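Local coordinates for protein class I phosphodiesterase PDEB1 (Leishmania major, PDB 2R8Q) that belongs to the class I phosphodiesterases, its all-helical catalytic domain holding zinc and magnesium ions next to a pocket that binds 3-isobutyl-1-methylxanthine, at residues 137-142 with 209-214; 142-147 with 273-278; 152-157 with 289-294; 214-219 with 253-258. All blocks are in the same frame, centred on the assembly; numbering follows the deposited sequence.

The four contacts range from the metal centre to the surface beside the ligand pocket. Interactions 1 and 4 lie deepest, their centres about 11 Å apart; they share T214 and meet at the zinc ion, to which H140 and D141 come from one contact and D254 from the other. Interaction 2 continues the chain beyond interaction 1 through the shared L142 and reaches the bound 3-isobutyl-1-methylxanthine with F276. Interaction 4 reaches the same ligand with N257. Interaction 3, centred about 12 Å from interaction 2, is superficial, yet M293 SD packs 3.6 Å from F276 CE2. The centres of interactions 1 and 3 are about 23 Å apart.

Interaction 1: 137-142 with 209-214; sequences ALVHDL and DCVLAT. With ZN (zinc ion), chain C; MG (magnesium ion), chain D.
V139, in the last turn of helix 127-139, meets V211 of helix 197-212 methyl to methyl, CG2 to CG2 at 4.3 Å. The other methyl of V211, placed anti to its own nitrogen (chi1 177°), meets the next residue, V211 CG1 lying 3.9 Å from H140 O. That same carbonyl oxygen accepts a hydrogen bond from water 1 at 2.6 Å. Water 1 is a magnesium ligand and also donates to T214 OG1 at 2.7 Å; this hydroxyl in turn donates to V211 O in the carbonyl plane, so its orientation is fixed from two directions. The imidazole of H140 is held by a nearly straight bond (174°), in the ring plane, from ND1 to A137 O at 2.8 Å. With ND1 engaged, NE2 is presented to the zinc ion at 2.2 Å, while CD2 approaches the T214 methyl obliquely. H140 and the following aspartate form the adjacent His-Asp pair that gives the HD superfamily its name; H104 and D254 complete the protein ligands of zinc. D141 lays its CB over one face of the H140 ring. Its carboxylate bridges the two metals, OD2 binding zinc at 2.1 Å and OD1 binding magnesium at 2.2 Å. The remaining five magnesium ligands are waters, among them water 3, which also binds zinc, and water 2, which donates to T214 O.

Interaction 2: 142-147 with 273-278; sequences LDHMGV and TEEFYR. With IBM (3-isobutyl-1-methylxanthine), chain E.
A glutamate carboxylate rests against a glycine alpha carbon: E275 OE2 lies 3.4 Å from G146 CA, and no direct hydrogen bond joins the two segments. G146 has a positive phi of 89° and no side chain to hold the carboxylate off. E275 reaches it from helix 262-285 with an extended chain, CG anti to the backbone N (chi1 -179°). Its carboxylate is satisfied elsewhere, OE2 pairing with H100 ND1 and OE1 with Y99 N. H144 crosses E275 at a slant, ring and carboxylate planes 41° apart, with CE1 of H144 3.8 Å from OE2 of E275. The H144 ring is steadied by G146 N, which donates to H144 ND1 at 2.9 Å close to the ring plane, and by stacking on H100. The contact thus ties the loop between helices 127-139 and 149-154 to helix 262-285, one wall of the ligand pocket. Water 7 makes the polar link between backbones, donating to G146 O at 2.8 Å and to E275 O at 2.9 Å. One residue further along the helix, F276 turns the edge of its ring to 3-isobutyl-1-methylxanthine, CE2 lying 3.7 Å from ligand atom C8.

Interaction 3: 152-157 with 289-294; sequences YLKTDS and EVLPMF
K154 and E289 bring their backbones no closer than 8.1 Å between CA atoms, so the gap between the end of helix 149-154 and the loop after helix 262-285 is spanned by side chain. The lysine does this almost alone. With CG anti to the carbonyl carbon (chi1 -65°) and every later torsion near 180°, it stretches straight across and delivers its ammonium group to the opposing loop. There K154 NZ comes within 4.0 Å of E289 O and within 4.2 Å of L291 CG, the two lying in directions roughly at right angles from the nitrogen. No hydrogen bond joins the two segments. The carboxylate of E289 is also near, but K154 NZ to E289 OE2 measures 4.5 Å, beyond salt-bridge range; the opposite charges probably attract only loosely in this surface setting. On the loop side, the backbone turns into a short 3-10 segment at 292-294, closed by F294 N donating to L291 O at 2.8 Å. This turn directs M293 onto the bound 3-isobutyl-1-methylxanthine and F294 against F276 of helix 262-285. Beyond K154 the helix stops at once. Y152 O accepts from S157 N at 3.1 Å and, well off the carbonyl axis, from S157 OG at 2.7 Å, while D156 N makes a weak bond to L153 O. The same S157 hydroxyl bonds to G160 N, as the N-cap of helix 158-166. With D156 at positive phi (55°) as the C-prime residue, this helix end is a Schellman motif, joined directly to the next helix's N-cap.

Interaction 4: 214-219 with 253-258; sequences TDMAKH and GDVSNV. With ZN (zinc ion), chain C; IBM (3-isobutyl-1-methylxanthine), chain E.
This is a mostly buried, water-bridged packing contact at the metal centre, where the turn between helices 197-212 and 219-232 meets the C-terminal end of helix 239-254. T214 and D254 cross at about a right angle, the carboxylate oxygen OD2 of D254 lying 3.7 Å from T214 CB. The polar link runs through water 8, which donates to T214 O at 2.9 Å and to D254 OD2 at 2.5 Å. D254 divides its oxygens between two tasks: OD1 binds the zinc ion at 2.2 Å, whereas OD2 stays 3.4 Å from the metal, so the carboxylate binds zinc in a monodentate way and the second oxygen faces the turn. D254 thereby supplies, from the end of helix 239-254, the aspartate that joins H104 and the H140-D141 pair in the zinc site of this HD-superfamily fold. Further along the turn, the sulfur of M216 packs on V255, SD to CG1 at 4.2 Å; V313 of helix 302-324 touches the same methionine. The turn carrying M216 is shaped by an Asx turn, in which A217 N donates to D215 OD1 at 3.0 Å, nearly straight (170°) but from above the carboxylate plane. After the helix 239-254 end, S256 OG donates back to G253 O. The chain then brings N257 to 3-isobutyl-1-methylxanthine, where N257 OD1 lies 3.7 Å from the ligand methyl C10. That amide oxygen also bonds to Y99 OH, while Q306 NE2 holds the ligand by a hydrogen bond.

Interaction 1: 137-142 with 209-214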
# COMPACT_ATOMS: atom_id res chain seq x y z
N ALA A 137 17.88 5.51 0.05
CA ALA A 137 17.80 6.75 -0.71
C ALA A 137 17.15 6.52 -2.08
O ALA A 137 16.37 7.34 -2.55
CB ALA A 137 19.19 7.36 -0.88
N LEU A 138 17.46 5.40 -2.72
CA LEU A 138 16.93 5.11 -4.05
C LEU A 138 15.44 4.76 -4.10
O LEU A 138 14.81 4.90 -5.15
CB LEU A 138 17.75 3.99 -4.71
CG LEU A 138 19.23 4.31 -4.92
CD1 LEU A 138 19.96 3.08 -5.44
CD2 LEU A 138 19.36 5.47 -5.90
N VAL A 139 14.88 4.31 -2.98
CA VAL A 139 13.47 3.94 -2.96
C VAL A 139 12.58 4.94 -2.23
O VAL A 139 11.36 4.82 -2.27
CB VAL A 139 13.24 2.57 -2.25
CG1 VAL A 139 14.13 1.50 -2.86
CG2 VAL A 139 13.52 2.71 -0.76
N HIS A 140 13.19 5.93 -1.59
CA HIS A 140 12.42 6.85 -0.76
C HIS A 140 11.31 7.72 -1.36
O HIS A 140 10.49 8.25 -0.61
CB HIS A 140 13.36 7.71 0.10
CG HIS A 140 13.70 9.04 -0.50
ND1 HIS A 140 14.68 9.21 -1.45
CD2 HIS A 140 13.18 10.27 -0.27
CE1 HIS A 140 14.75 10.49 -1.78
NE2 HIS A 140 13.85 11.15 -1.08
N ASP A 141 11.26 7.84 -2.69
CA ASP A 141 10.21 8.63 -3.34
C ASP A 141 9.54 7.87 -4.49
O ASP A 141 8.89 8.48 -5.35
CB ASP A 141 10.77 9.95 -3.89
CG ASP A 141 10.73 11.07 -2.87
OD1 ASP A 141 9.75 11.12 -2.10
OD2 ASP A 141 11.66 11.90 -2.85
N LEU A 142 9.67 6.55 -4.50
CA LEU A 142 9.09 5.74 -5.58
C LEU A 142 7.66 6.10 -6.01
O LEU A 142 6.76 6.17 -5.20
CB LEU A 142 9.13 4.26 -5.21
CG LEU A 142 10.50 3.57 -5.15
CD1 LEU A 142 10.38 2.25 -4.41
CD2 LEU A 142 11.04 3.35 -6.55
N ASP A 209 11.62 2.87 8.43
CA ASP A 209 11.69 3.99 9.37
C ASP A 209 12.23 5.23 8.68
O ASP A 209 11.73 6.34 8.87
CB ASP A 209 12.61 3.67 10.56
CG ASP A 209 12.00 2.68 11.53
OD1 ASP A 209 10.75 2.57 11.58
OD2 ASP A 209 12.78 2.02 12.26
N CYS A 210 13.27 5.04 7.88
CA CYS A 210 13.89 6.15 7.17
C CYS A 210 12.97 6.79 6.14
O CYS A 210 12.89 8.02 6.06
CB CYS A 210 15.19 5.69 6.51
SG CYS A 210 16.54 5.52 7.69
N VAL A 211 12.26 5.98 5.37
CA VAL A 211 11.35 6.53 4.37
C VAL A 211 10.21 7.28 5.07
O VAL A 211 9.85 8.39 4.66
CB VAL A 211 10.74 5.42 3.48
CG1 VAL A 211 9.74 6.04 2.50
CG2 VAL A 211 11.83 4.71 2.71
N LEU A 212 9.65 6.69 6.11
CA LEU A 212 8.55 7.35 6.81
C LEU A 212 9.00 8.66 7.44
O LEU A 212 8.21 9.59 7.59
CB LEU A 212 7.95 6.42 7.87
CG LEU A 212 7.30 5.14 7.33
CD1 LEU A 212 6.77 4.31 8.50
CD2 LEU A 212 6.17 5.49 6.37
N ALA A 213 10.27 8.72 7.82
CA ALA A 213 10.82 9.92 8.45
C ALA A 213 10.94 11.10 7.49
O ALA A 213 11.14 12.23 7.93
CB ALA A 213 12.18 9.62 9.06
N THR A 214 10.82 10.85 6.18
CA THR A 214 10.94 11.94 5.21
C THR A 214 9.67 12.78 5.03
O THR A 214 9.69 13.76 4.28
CB THR A 214 11.38 11.44 3.82
OG1 THR A 214 10.43 10.49 3.32
CG2 THR A 214 12.76 10.79 3.90
ZN ZN C . 12.80 13.07 -1.49
MG MG D . 9.33 12.24 -0.30
O HOH W 1 9.62 10.32 0.73
O HOH W 2 8.68 12.99 1.66
O HOH W 3 11.35 12.98 0.11
O HOH W 4 11.73 15.10 -1.61
O HOH W 5 7.22 11.66 -0.63
O HOH W 6 8.82 14.19 -1.24

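Interaction 2: 142-147 with 273-278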
# COMPACT_ATOMS: atom_id res chain seq x y z
N LEU A 142 9.67 6.55 -4.50
CA LEU A 142 9.09 5.74 -5.58
C LEU A 142 7.66 6.10 -6.01
O LEU A 142 6.76 6.17 -5.20
CB LEU A 142 9.13 4.26 -5.21
CG LEU A 142 10.50 3.57 -5.15
CD1 LEU A 142 10.38 2.25 -4.41
CD2 LEU A 142 11.04 3.35 -6.55
N ASP A 143 7.50 6.31 -7.32
CA ASP A 143 6.20 6.61 -7.92
C ASP A 143 5.55 7.91 -7.45
O ASP A 143 4.32 8.04 -7.43
CB ASP A 143 5.26 5.42 -7.71
CG ASP A 143 3.99 5.50 -8.55
OD1 ASP A 143 4.08 5.84 -9.75
OD2 ASP A 143 2.90 5.22 -8.01
N HIS A 144 6.38 8.88 -7.06
CA HIS A 144 5.87 10.18 -6.65
C HIS A 144 5.18 10.75 -7.89
O HIS A 144 5.67 10.60 -9.01
CB HIS A 144 7.04 11.08 -6.22
CG HIS A 144 6.64 12.26 -5.40
ND1 HIS A 144 5.91 13.31 -5.91
CD2 HIS A 144 6.87 12.57 -4.10
CE1 HIS A 144 5.72 14.21 -4.97
NE2 HIS A 144 6.29 13.79 -3.86
N MET A 145 4.03 11.39 -7.69
CA MET A 145 3.25 11.93 -8.79
C MET A 145 3.39 13.44 -8.99
O MET A 145 2.70 14.02 -9.82
CB MET A 145 1.77 11.56 -8.59
CG MET A 145 1.55 10.05 -8.49
SD MET A 145 -0.02 9.55 -7.73
CE MET A 145 0.57 8.61 -6.32
N GLY A 146 4.28 14.07 -8.23
CA GLY A 146 4.47 15.50 -8.38
C GLY A 146 3.57 16.36 -7.52
O GLY A 146 3.53 17.59 -7.70
N VAL A 147 2.82 15.75 -6.61
CA VAL A 147 1.95 16.50 -5.71
C VAL A 147 2.23 16.03 -4.29
O VAL A 147 2.59 14.87 -4.08
CB VAL A 147 0.45 16.30 -6.04
CG1 VAL A 147 0.14 16.87 -7.41
CG2 VAL A 147 0.08 14.83 -5.99
N THR A 273 10.39 24.49 -7.90
CA THR A 273 9.40 25.52 -8.21
C THR A 273 8.44 25.09 -9.32
O THR A 273 7.23 25.26 -9.18
CB THR A 273 10.10 26.83 -8.62
OG1 THR A 273 10.87 27.31 -7.51
CG2 THR A 273 9.07 27.89 -9.02
N GLU A 274 8.97 24.54 -10.40
CA GLU A 274 8.12 24.11 -11.50
C GLU A 274 7.19 22.98 -11.08
O GLU A 274 6.04 22.93 -11.52
CB GLU A 274 8.95 23.68 -12.70
CG GLU A 274 8.13 23.19 -13.90
CD GLU A 274 7.05 24.18 -14.35
OE1 GLU A 274 7.25 25.40 -14.20
OE2 GLU A 274 6.01 23.72 -14.87
N GLU A 275 7.66 22.07 -10.23
CA GLU A 275 6.79 20.98 -9.80
C GLU A 275 5.65 21.55 -8.95
O GLU A 275 4.50 21.15 -9.10
CB GLU A 275 7.56 19.92 -9.00
CG GLU A 275 6.66 18.77 -8.57
CD GLU A 275 7.44 17.55 -8.09
OE1 GLU A 275 8.29 17.05 -8.85
OE2 GLU A 275 7.17 17.09 -6.96
N PHE A 276 5.99 22.48 -8.07
CA PHE A 276 4.99 23.11 -7.21
C PHE A 276 3.95 23.83 -8.07
O PHE A 276 2.75 23.72 -7.83
CB PHE A 276 5.65 24.12 -6.26
CG PHE A 276 6.34 23.50 -5.07
CD1 PHE A 276 6.34 22.12 -4.87
CD2 PHE A 276 6.99 24.31 -4.14
CE1 PHE A 276 6.97 21.56 -3.76
CE2 PHE A 276 7.62 23.75 -3.03
CZ PHE A 276 7.61 22.38 -2.84
N TYR A 277 4.41 24.59 -9.06
CA TYR A 277 3.50 25.31 -9.94
C TYR A 277 2.55 24.36 -10.66
O TYR A 277 1.38 24.68 -10.87
CB TYR A 277 4.27 26.13 -10.98
CG TYR A 277 4.91 27.39 -10.44
CD1 TYR A 277 5.76 28.15 -11.25
CD2 TYR A 277 4.66 27.84 -9.15
CE1 TYR A 277 6.35 29.31 -10.78
CE2 TYR A 277 5.25 29.01 -8.66
CZ TYR A 277 6.09 29.74 -9.49
OH TYR A 277 6.67 30.90 -9.01
N ARG A 278 3.04 23.18 -11.02
CA ARG A 278 2.17 22.23 -11.71
C ARG A 278 1.13 21.68 -10.74
O ARG A 278 0.01 21.37 -11.15
CB ARG A 278 2.99 21.10 -12.34
CG ARG A 278 3.87 21.60 -13.48
CD ARG A 278 4.54 20.48 -14.25
NE ARG A 278 5.49 21.02 -15.22
CZ ARG A 278 6.19 20.29 -16.08
NH1 ARG A 278 6.06 18.97 -16.09
NH2 ARG A 278 7.02 20.88 -16.92
N9 IBM E . 9.94 22.92 0.14
C8 IBM E . 9.61 24.25 0.01
N7 IBM E . 10.51 24.95 -0.64
C5 IBM E . 11.49 24.02 -0.95
C4 IBM E . 11.16 22.77 -0.48
N3 IBM E . 11.87 21.63 -0.61
C2 IBM E . 13.05 21.77 -1.27
N1 IBM E . 13.48 23.00 -1.78
C6 IBM E . 12.70 24.12 -1.62
O6 IBM E . 13.07 25.20 -2.07
O2 IBM E . 13.77 20.78 -1.42
C10 IBM E . 14.75 23.10 -2.48
C11 IBM E . 11.41 20.36 -0.08
C12 IBM E . 10.14 19.93 -0.83
C13 IBM E . 10.50 19.08 -2.04
C14 IBM E . 9.19 19.18 0.09
O HOH W 7 3.66 18.67 -10.23

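Interaction 3: 152-157 with 289-294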
# COMPACT_ATOMS: atom_id res chain seq x y z
N TYR A 152 -3.66 15.18 -1.92
CA TYR A 152 -4.54 14.03 -1.86
C TYR A 152 -5.71 14.24 -0.92
O TYR A 152 -6.82 13.76 -1.17
CB TYR A 152 -3.75 12.79 -1.44
CG TYR A 152 -2.73 12.37 -2.47
CD1 TYR A 152 -1.39 12.76 -2.36
CD2 TYR A 152 -3.10 11.62 -3.58
CE1 TYR A 152 -0.46 12.42 -3.33
CE2 TYR A 152 -2.18 11.27 -4.56
CZ TYR A 152 -0.86 11.67 -4.43
OH TYR A 152 0.04 11.33 -5.41
N LEU A 153 -5.48 14.97 0.17
CA LEU A 153 -6.54 15.23 1.13
C LEU A 153 -7.49 16.32 0.62
O LEU A 153 -8.71 16.16 0.69
CB LEU A 153 -5.92 15.66 2.47
CG LEU A 153 -4.99 14.65 3.13
CD1 LEU A 153 -4.43 15.23 4.42
CD2 LEU A 153 -5.74 13.36 3.41
N LYS A 154 -6.92 17.40 0.10
CA LYS A 154 -7.72 18.52 -0.42
C LYS A 154 -8.65 18.16 -1.57
O LYS A 154 -9.74 18.73 -1.70
CB LYS A 154 -6.81 19.65 -0.88
CG LYS A 154 -5.99 20.31 0.21
CD LYS A 154 -5.13 21.42 -0.38
CE LYS A 154 -4.33 22.16 0.68
NZ LYS A 154 -3.43 23.18 0.08
N THR A 155 -8.23 17.23 -2.42
CA THR A 155 -9.01 16.84 -3.59
C THR A 155 -9.86 15.59 -3.44
O THR A 155 -10.40 15.09 -4.42
CB THR A 155 -8.08 16.64 -4.80
OG1 THR A 155 -7.14 15.60 -4.52
CG2 THR A 155 -7.33 17.93 -5.11
N ASP A 156 -9.98 15.08 -2.22
CA ASP A 156 -10.77 13.88 -1.97
C ASP A 156 -10.31 12.72 -2.85
O ASP A 156 -11.13 11.91 -3.30
CB ASP A 156 -12.25 14.15 -2.22
CG ASP A 156 -12.87 15.04 -1.15
OD1 ASP A 156 -12.40 16.18 -0.97
OD2 ASP A 156 -13.83 14.58 -0.49
N SER A 157 -9.01 12.64 -3.11
CA SER A 157 -8.46 11.57 -3.93
C SER A 157 -8.62 10.26 -3.15
O SER A 157 -8.62 10.26 -1.92
CB SER A 157 -6.97 11.82 -4.20
OG SER A 157 -6.24 11.86 -2.99
N GLU A 289 -8.11 25.23 -2.94
CA GLU A 289 -7.19 26.29 -2.55
C GLU A 289 -5.76 26.08 -3.05
O GLU A 289 -5.24 24.97 -3.01
CB GLU A 289 -7.18 26.43 -1.03
CG GLU A 289 -6.15 27.42 -0.49
CD GLU A 289 -6.13 27.48 1.02
OE1 GLU A 289 -7.15 27.89 1.61
OE2 GLU A 289 -5.10 27.10 1.62
N VAL A 290 -5.15 27.16 -3.51
CA VAL A 290 -3.78 27.13 -4.01
C VAL A 290 -2.95 28.08 -3.15
O VAL A 290 -3.24 29.28 -3.10
CB VAL A 290 -3.69 27.59 -5.48
CG1 VAL A 290 -2.25 27.54 -5.96
CG2 VAL A 290 -4.58 26.73 -6.35
N LEU A 291 -1.94 27.55 -2.47
CA LEU A 291 -1.08 28.38 -1.64
C LEU A 291 -0.12 29.16 -2.54
O LEU A 291 0.24 28.70 -3.62
CB LEU A 291 -0.30 27.51 -0.64
CG LEU A 291 -1.18 26.72 0.34
CD1 LEU A 291 -0.30 25.94 1.30
CD2 LEU A 291 -2.08 27.68 1.11
N PRO A 292 0.30 30.36 -2.11
CA PRO A 292 1.21 31.21 -2.88
C PRO A 292 2.40 30.50 -3.52
O PRO A 292 2.71 30.73 -4.68
CB PRO A 292 1.65 32.26 -1.86
CG PRO A 292 0.44 32.41 -1.02
CD PRO A 292 0.00 30.98 -0.80
N MET A 293 3.04 29.64 -2.74
CA MET A 293 4.21 28.89 -3.17
C MET A 293 3.95 28.00 -4.39
O MET A 293 4.88 27.62 -5.11
CB MET A 293 4.72 28.04 -2.01
CG MET A 293 6.00 27.29 -2.26
SD MET A 293 6.44 26.30 -0.83
CE MET A 293 7.39 27.49 0.13
N PHE A 294 2.69 27.68 -4.63
CA PHE A 294 2.32 26.81 -5.75
C PHE A 294 1.60 27.56 -6.86
O PHE A 294 1.15 26.96 -7.83
CB PHE A 294 1.42 25.67 -5.26
CG PHE A 294 2.04 24.83 -4.17
CD1 PHE A 294 2.16 25.32 -2.88
CD2 PHE A 294 2.50 23.55 -4.45
CE1 PHE A 294 2.74 24.55 -1.87
CE2 PHE A 294 3.08 22.77 -3.45
CZ PHE A 294 3.20 23.27 -2.16

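Interaction 4: 214-219 with 253-258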
# COMPACT_ATOMS: atom_id res chain seq x y z
N THR A 214 10.82 10.85 6.18
CA THR A 214 10.94 11.94 5.21
C THR A 214 9.67 12.78 5.03
O THR A 214 9.69 13.76 4.28
CB THR A 214 11.38 11.44 3.82
OG1 THR A 214 10.43 10.49 3.32
CG2 THR A 214 12.76 10.79 3.90
N ASP A 215 8.58 12.41 5.70
CA ASP A 215 7.36 13.20 5.59
C ASP A 215 7.61 14.49 6.36
O ASP A 215 7.77 14.47 7.58
CB ASP A 215 6.17 12.46 6.20
CG ASP A 215 4.88 13.26 6.12
OD1 ASP A 215 4.92 14.40 5.60
OD2 ASP A 215 3.84 12.76 6.58
N MET A 216 7.64 15.62 5.65
CA MET A 216 7.91 16.90 6.29
C MET A 216 6.88 17.35 7.32
O MET A 216 7.14 18.28 8.09
CB MET A 216 8.09 17.99 5.22
CG MET A 216 9.43 17.92 4.50
SD MET A 216 10.87 18.05 5.60
CE MET A 216 10.92 19.80 5.90
N ALA A 217 5.72 16.70 7.35
CA ALA A 217 4.71 17.06 8.34
C ALA A 217 5.21 16.70 9.73
O ALA A 217 4.76 17.25 10.74
CB ALA A 217 3.40 16.33 8.05
N LYS A 218 6.16 15.77 9.78
CA LYS A 218 6.73 15.30 11.04
C LYS A 218 8.06 15.98 11.34
O LYS A 218 8.76 15.60 12.27
CB LYS A 218 6.97 13.79 10.97
CG LYS A 218 5.73 12.97 10.67
CD LYS A 218 6.08 11.50 10.42
CE LYS A 218 6.72 10.85 11.63
NZ LYS A 218 7.03 9.41 11.40
N HIS A 219 8.39 17.01 10.56
CA HIS A 219 9.66 17.70 10.73
C HIS A 219 9.97 18.22 12.14
O HIS A 219 11.02 17.91 12.70
CB HIS A 219 9.76 18.86 9.74
CG HIS A 219 11.09 19.54 9.76
ND1 HIS A 219 12.23 18.96 9.25
CD2 HIS A 219 11.48 20.73 10.29
CE1 HIS A 219 13.26 19.76 9.46
NE2 HIS A 219 12.84 20.84 10.09
N GLY A 253 19.61 14.77 3.75
CA GLY A 253 19.86 14.61 2.33
C GLY A 253 18.67 15.07 1.51
O GLY A 253 18.82 15.66 0.45
N ASP A 254 17.47 14.81 2.03
CA ASP A 254 16.24 15.18 1.34
C ASP A 254 16.08 16.70 1.17
O ASP A 254 15.54 17.15 0.16
CB ASP A 254 15.05 14.59 2.10
CG ASP A 254 13.89 14.24 1.18
OD1 ASP A 254 14.10 14.12 -0.05
OD2 ASP A 254 12.77 14.08 1.71
N VAL A 255 16.56 17.48 2.14
CA VAL A 255 16.46 18.94 2.04
C VAL A 255 17.82 19.59 1.84
O VAL A 255 18.03 20.76 2.18
CB VAL A 255 15.79 19.56 3.30
CG1 VAL A 255 14.37 19.03 3.44
CG2 VAL A 255 16.60 19.24 4.55
N SER A 256 18.74 18.84 1.24
CA SER A 256 20.11 19.31 1.00
C SER A 256 20.32 20.24 -0.18
O SER A 256 21.41 20.78 -0.35
CB SER A 256 21.04 18.11 0.83
OG SER A 256 20.70 17.36 -0.33
N ASN A 257 19.29 20.43 -1.01
CA ASN A 257 19.44 21.31 -2.18
C ASN A 257 20.02 22.67 -1.81
O ASN A 257 20.87 23.20 -2.53
CB ASN A 257 18.10 21.51 -2.88
CG ASN A 257 17.60 20.27 -3.61
OD1 ASN A 257 16.45 20.23 -4.05
ND2 ASN A 257 18.45 19.26 -3.74
N VAL A 258 19.56 23.24 -0.70
CA VAL A 258 20.02 24.56 -0.27
C VAL A 258 21.44 24.63 0.26
O VAL A 258 21.96 25.72 0.50
CB VAL A 258 19.08 25.15 0.80
CG1 VAL A 258 17.69 25.35 0.21
CG2 VAL A 258 19.03 24.24 2.02
ZN ZN C . 12.80 13.07 -1.49
N9 IBM E . 9.94 22.92 0.14
C8 IBM E . 9.61 24.25 0.01
N7 IBM E . 10.51 24.95 -0.64
C5 IBM E . 11.49 24.02 -0.95
C4 IBM E . 11.16 22.77 -0.48
N3 IBM E . 11.87 21.63 -0.61
C2 IBM E . 13.05 21.77 -1.27
N1 IBM E . 13.48 23.00 -1.78
C6 IBM E . 12.70 24.12 -1.62
O6 IBM E . 13.07 25.20 -2.07
O2 IBM E . 13.77 20.78 -1.42
C10 IBM E . 14.75 23.10 -2.48
C11 IBM E . 11.41 20.36 -0.08
C12 IBM E . 10.14 19.93 -0.83
C13 IBM E . 10.50 19.08 -2.04
C14 IBM E . 9.19 19.18 0.09
O HOH W 8 12.21 15.08 3.97
O HOH W 3 11.35 12.98 0.11
O HOH W 4 11.73 15.10 -1.61